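Local structure of organic hydroperoxide resistance protein (Legionella pneumophila, 6MJN) at residues G49-N52 / P53-F57; L112-N115 / E116-L120. The protein probably reduces organic hydroperoxides with a reactive cysteine, as OsmC/Ohr-family peroxidases do, protecting the bacterium from oxidative damage. One frame throughout, in Å; residues are numbered along the deposited sequence.

Both contacts cap the first turn of a helix with an asparagine, but in very different surroundings. Interaction 1 starts the long helix 53-76 and is buried, with the second subunit of the dimer packed against it; interaction 2 starts helix 114-125 near the surface, where no other chain of the assembly touches it. Their centres lie 31 Å apart, on opposite sides of the chain's centre, and the nearest atoms are about 18 Å apart. The chemistry follows the place: within 49-57 the side-chain partners that bond are neutral, whereas at 112-120 Glu-116 completes a capping box, Glu-118 accepts from Gln-114, and a leucine pair leads from the partly exposed Leu-112 to the buried Leu-120.

Interaction 1: residues G49-N52 / P53-F57; sequences GATN and PEQLF
With chi1 at 55°, the CG of Asn-52 sits between its own backbone N and carbonyl carbon, which folds the amide forward over the first turn of helix 53-76, while Thr-51 chi1 of -165° swings OG1 away from its backbone N, to where it meets Gln-55 OE1. Asn-52 is the N-cap of that helix: its OD1 accepts from the backbone N of Gln-55 at 3.0 Å, with the donor tilted 32° from the carbonyl plane. Pro-53 follows as the first helical residue, and the backbone N of Leu-56 reaches the O of Asn-52 at 3.1 Å to begin the regular helical ladder. The side chain of Gln-55 crosses that of Asn-52 at about a right angle, its CG 3.8 Å from Asn-52 ND2, and runs back to Thr-51. The second subunit packs over the cap: its Tyr-13 OH hydrogen-bonds to Asn-52 ND2, and its Tyr-130 OH to the O of Pro-53. Gln-55 NE2 has weak hydrogen bonds to Asp-31 OD2 and Thr-15 OG1 of the same neighbouring chain. At the OE1 end of the same amide, Thr-51 OG1 donates to Gln-55 OE1 at 2.7 Å, in the carbonyl plane and on a lone pair.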
loop_
_atom_site.group_PDB
_atom_site.type_symbol
_atom_site.label_atom_id
_atom_site.label_comp_id
_atom_site.label_asym_id
_atom_site.label_seq_id
_atom_site.Cartn_x
_atom_site.Cartn_y
_atom_site.Cartn_z
ATOM N N GLY B 49 16.437 -1.304 10.281
ATOM C CA GLY B 49 16.732 0.057 10.675
ATOM C C GLY B 49 16.015 1.123 9.872
ATOM O O GLY B 49 16.249 2.317 10.116
ATOM N N ALA B 50 15.179 0.729 8.913
ATOM C CA ALA B 50 14.289 1.626 8.176
ATOM C C ALA B 50 13.081 0.822 7.699
ATOM O O ALA B 50 13.048 -0.407 7.811
ATOM C CB ALA B 50 15.005 2.289 6.997
ATOM N N THR B 51 12.083 1.521 7.145
ATOM C CA THR B 51 10.842 0.853 6.761
ATOM C C THR B 51 11.001 0.147 5.412
ATOM O O THR B 51 12.081 0.123 4.814
ATOM C CB THR B 51 9.678 1.845 6.745
ATOM O OG1 THR B 51 8.430 1.125 6.706
ATOM C CG2 THR B 51 9.750 2.745 5.538
ATOM N N ASN B 52 9.910 -0.445 4.930
ATOM C CA ASN B 52 9.916 -1.277 3.729
ATOM C C ASN B 52 8.503 -1.285 3.141
ATOM O O ASN B 52 7.541 -0.853 3.800
ATOM C CB ASN B 52 10.392 -2.707 4.050
ATOM C CG ASN B 52 9.575 -3.350 5.148
ATOM O OD1 ASN B 52 8.392 -3.589 4.963
ATOM N ND2 ASN B 52 10.209 -3.654 6.289
ATOM N N PRO B 53 8.334 -1.783 1.906
ATOM C CA PRO B 53 6.989 -1.787 1.301
ATOM C C PRO B 53 5.925 -2.552 2.086
ATOM O O PRO B 53 4.755 -2.180 1.982
ATOM C CB PRO B 53 7.227 -2.426 -0.077
ATOM C CG PRO B 53 8.655 -2.054 -0.394
ATOM C CD PRO B 53 9.367 -2.186 0.927
ATOM N N GLU B 54 6.263 -3.641 2.796
ATOM C CA GLU B 54 5.228 -4.345 3.563
ATOM C C GLU B 54 4.692 -3.476 4.682
ATOM O O GLU B 54 3.483 -3.496 4.967
ATOM C CB GLU B 54 5.763 -5.663 4.141
ATOM C CG GLU B 54 5.966 -6.745 3.078
ATOM C CD GLU B 54 7.055 -6.393 2.087
ATOM O OE1 GLU B 54 8.135 -5.897 2.504
ATOM O OE2 GLU B 54 6.816 -6.593 0.879
ATOM N N GLN B 55 5.587 -2.729 5.354
ATOM C CA GLN B 55 5.153 -1.812 6.405
ATOM C C GLN B 55 4.290 -0.698 5.838
ATOM O O GLN B 55 3.293 -0.288 6.449
ATOM C CB GLN B 55 6.374 -1.222 7.123
ATOM C CG GLN B 55 7.083 -2.242 7.992
ATOM C CD GLN B 55 8.042 -1.626 9.000
ATOM O OE1 GLN B 55 8.484 -0.475 8.864
ATOM N NE2 GLN B 55 8.382 -2.406 10.010
ATOM N N LEU B 56 4.689 -0.161 4.691
ATOM C CA LEU B 56 3.898 0.894 4.069
ATOM C C LEU B 56 2.509 0.403 3.709
ATOM O O LEU B 56 1.528 1.136 3.887
ATOM C CB LEU B 56 4.621 1.421 2.836
ATOM C CG LEU B 56 5.909 2.135 3.224
ATOM C CD1 LEU B 56 6.742 2.400 1.985
ATOM C CD2 LEU B 56 5.548 3.426 3.949
ATOM N N PHE B 57 2.396 -0.854 3.232
ATOM C CA PHE B 57 1.091 -1.401 2.884
ATOM C C PHE B 57 0.267 -1.646 4.144
ATOM O O PHE B 57 -0.914 -1.283 4.202
ATOM C CB PHE B 57 1.262 -2.706 2.094
ATOM C CG PHE B 57 -0.031 -3.235 1.543
ATOM C CD1 PHE B 57 -0.506 -2.763 0.327
ATOM C CD2 PHE B 57 -0.783 -4.147 2.261
ATOM C CE1 PHE B 57 -1.707 -3.224 -0.197
ATOM C CE2 PHE B 57 -1.989 -4.606 1.763
ATOM C CZ PHE B 57 -2.452 -4.138 0.524
#

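Interaction 2: residues L112-N115 / E116-L120; sequences LNQN and EAEAL
A capping box opens helix 114-125, with Asn-113 and Glu-116 each using a side chain to hold the other's backbone N. Asn-113 OD1 takes the N-H of Glu-116 at 2.9 Å in an almost straight bond (178°), while Glu-116 OE1 accepts from the N of Asn-113, also at 2.9 Å, on its anti side but somewhat out of the carboxylate plane. The amide of Asn-113 and the carboxylate of Glu-116 lie stacked with their planes 16° apart, Asn-113 ND2 3.4 Å from Glu-116 CD. Glu-116 gets there with CG beside its backbone N (chi1 -72°) and an extended chain, which carries the carboxylate back along the turn. The negative charge at this N-terminal end would be expected to suit the helix dipole.

In the OsmC-like fold this helix packs against strand 140-146, and Gln-114 lies on that side. Its NE2 bonds to the O of Val-144 and also to Glu-118 OE2 at 2.9 Å; the carboxylate oxygen lies in the amide plane of Gln-114, whereas the nitrogen meets Glu-118 from above the carboxylate plane. Leu-112, just ahead of the cap, crosses Leu-120 at about a right angle, and Leu-112 CD1 lies 3.6 Å from Leu-120 CD2. Beyond this pair Leu-80 touches both leucines, and Ile-69 and Val-72 of helix 53-76 pack on Leu-120.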
loop_
_atom_site.group_PDB
_atom_site.type_symbol
_atom_site.label_atom_id
_atom_site.label_comp_id
_atom_site.label_asym_id
_atom_site.label_seq_id
_atom_site.Cartn_x
_atom_site.Cartn_y
_atom_site.Cartn_z
ATOM N N LEU B 112 -20.285 -0.252 20.775
ATOM C CA LEU B 112 -21.198 -1.202 20.162
ATOM C C LEU B 112 -21.076 -2.543 20.864
ATOM O O LEU B 112 -20.043 -2.850 21.472
ATOM C CB LEU B 112 -20.886 -1.392 18.674
ATOM C CG LEU B 112 -20.930 -0.140 17.805
ATOM C CD1 LEU B 112 -20.569 -0.524 16.376
ATOM C CD2 LEU B 112 -22.288 0.499 17.869
ATOM N N ASN B 113 -22.139 -3.349 20.778
ATOM C CA ASN B 113 -21.989 -4.721 21.241
ATOM C C ASN B 113 -21.238 -5.520 20.161
ATOM O O ASN B 113 -20.978 -5.030 19.048
ATOM C CB ASN B 113 -23.351 -5.318 21.670
ATOM C CG ASN B 113 -24.347 -5.508 20.514
ATOM O OD1 ASN B 113 -24.023 -6.081 19.474
ATOM N ND2 ASN B 113 -25.587 -5.056 20.729
ATOM N N GLN B 114 -20.796 -6.727 20.526
ATOM C CA GLN B 114 -19.916 -7.490 19.636
ATOM C C GLN B 114 -20.568 -7.738 18.273
ATOM O O GLN B 114 -19.924 -7.582 17.226
ATOM C CB GLN B 114 -19.538 -8.821 20.294
ATOM C CG GLN B 114 -18.646 -9.717 19.431
ATOM C CD GLN B 114 -17.236 -9.187 19.303
ATOM O OE1 GLN B 114 -16.755 -8.471 20.175
ATOM N NE2 GLN B 114 -16.563 -9.535 18.200
ATOM N N ASN B 115 -21.849 -8.103 18.260
ATOM C CA ASN B 115 -22.507 -8.397 16.984
ATOM C C ASN B 115 -22.632 -7.147 16.113
ATOM O O ASN B 115 -22.326 -7.182 14.913
ATOM C CB ASN B 115 -23.875 -9.039 17.231
ATOM C CG ASN B 115 -23.769 -10.492 17.669
ATOM O OD1 ASN B 115 -22.732 -11.134 17.489
ATOM N ND2 ASN B 115 -24.844 -11.018 18.243
ATOM N N GLU B 116 -23.076 -6.028 16.701
ATOM C CA GLU B 116 -23.110 -4.752 15.989
ATOM C C GLU B 116 -21.763 -4.412 15.379
ATOM O O GLU B 116 -21.688 -3.926 14.243
ATOM C CB GLU B 116 -23.521 -3.618 16.934
ATOM C CG GLU B 116 -24.980 -3.620 17.339
ATOM C CD GLU B 116 -25.286 -2.605 18.449
ATOM O OE1 GLU B 116 -24.356 -2.220 19.203
ATOM O OE2 GLU B 116 -26.459 -2.196 18.566
ATOM N N ALA B 117 -20.686 -4.623 16.135
ATOM C CA ALA B 117 -19.358 -4.298 15.636
ATOM C C ALA B 117 -18.970 -5.207 14.476
ATOM O O ALA B 117 -18.360 -4.751 13.504
ATOM C CB ALA B 117 -18.334 -4.402 16.766
ATOM N N GLU B 118 -19.319 -6.493 14.557
ATOM C CA GLU B 118 -18.989 -7.417 13.473
ATOM C C GLU B 118 -19.688 -7.021 12.181
ATOM O O GLU B 118 -19.098 -7.112 11.097
ATOM C CB GLU B 118 -19.337 -8.852 13.871
ATOM C CG GLU B 118 -18.484 -9.294 15.041
ATOM C CD GLU B 118 -18.739 -10.685 15.537
ATOM O OE1 GLU B 118 -19.847 -11.226 15.327
ATOM O OE2 GLU B 118 -17.811 -11.223 16.172
ATOM N N ALA B 119 -20.942 -6.574 12.271
ATOM C CA ALA B 119 -21.653 -6.146 11.066
ATOM C C ALA B 119 -21.068 -4.854 10.499
ATOM O O ALA B 119 -21.015 -4.668 9.274
ATOM C CB ALA B 119 -23.141 -5.973 11.374
ATOM N N LEU B 120 -20.654 -3.934 11.372
ATOM C CA LEU B 120 -20.090 -2.676 10.901
ATOM C C LEU B 120 -18.774 -2.908 10.170
ATOM O O LEU B 120 -18.542 -2.339 9.093
ATOM C CB LEU B 120 -19.903 -1.729 12.090
ATOM C CG LEU B 120 -19.024 -0.488 11.947
ATOM C CD1 LEU B 120 -19.463 0.393 10.788
ATOM C CD2 LEU B 120 -19.088 0.291 13.244
#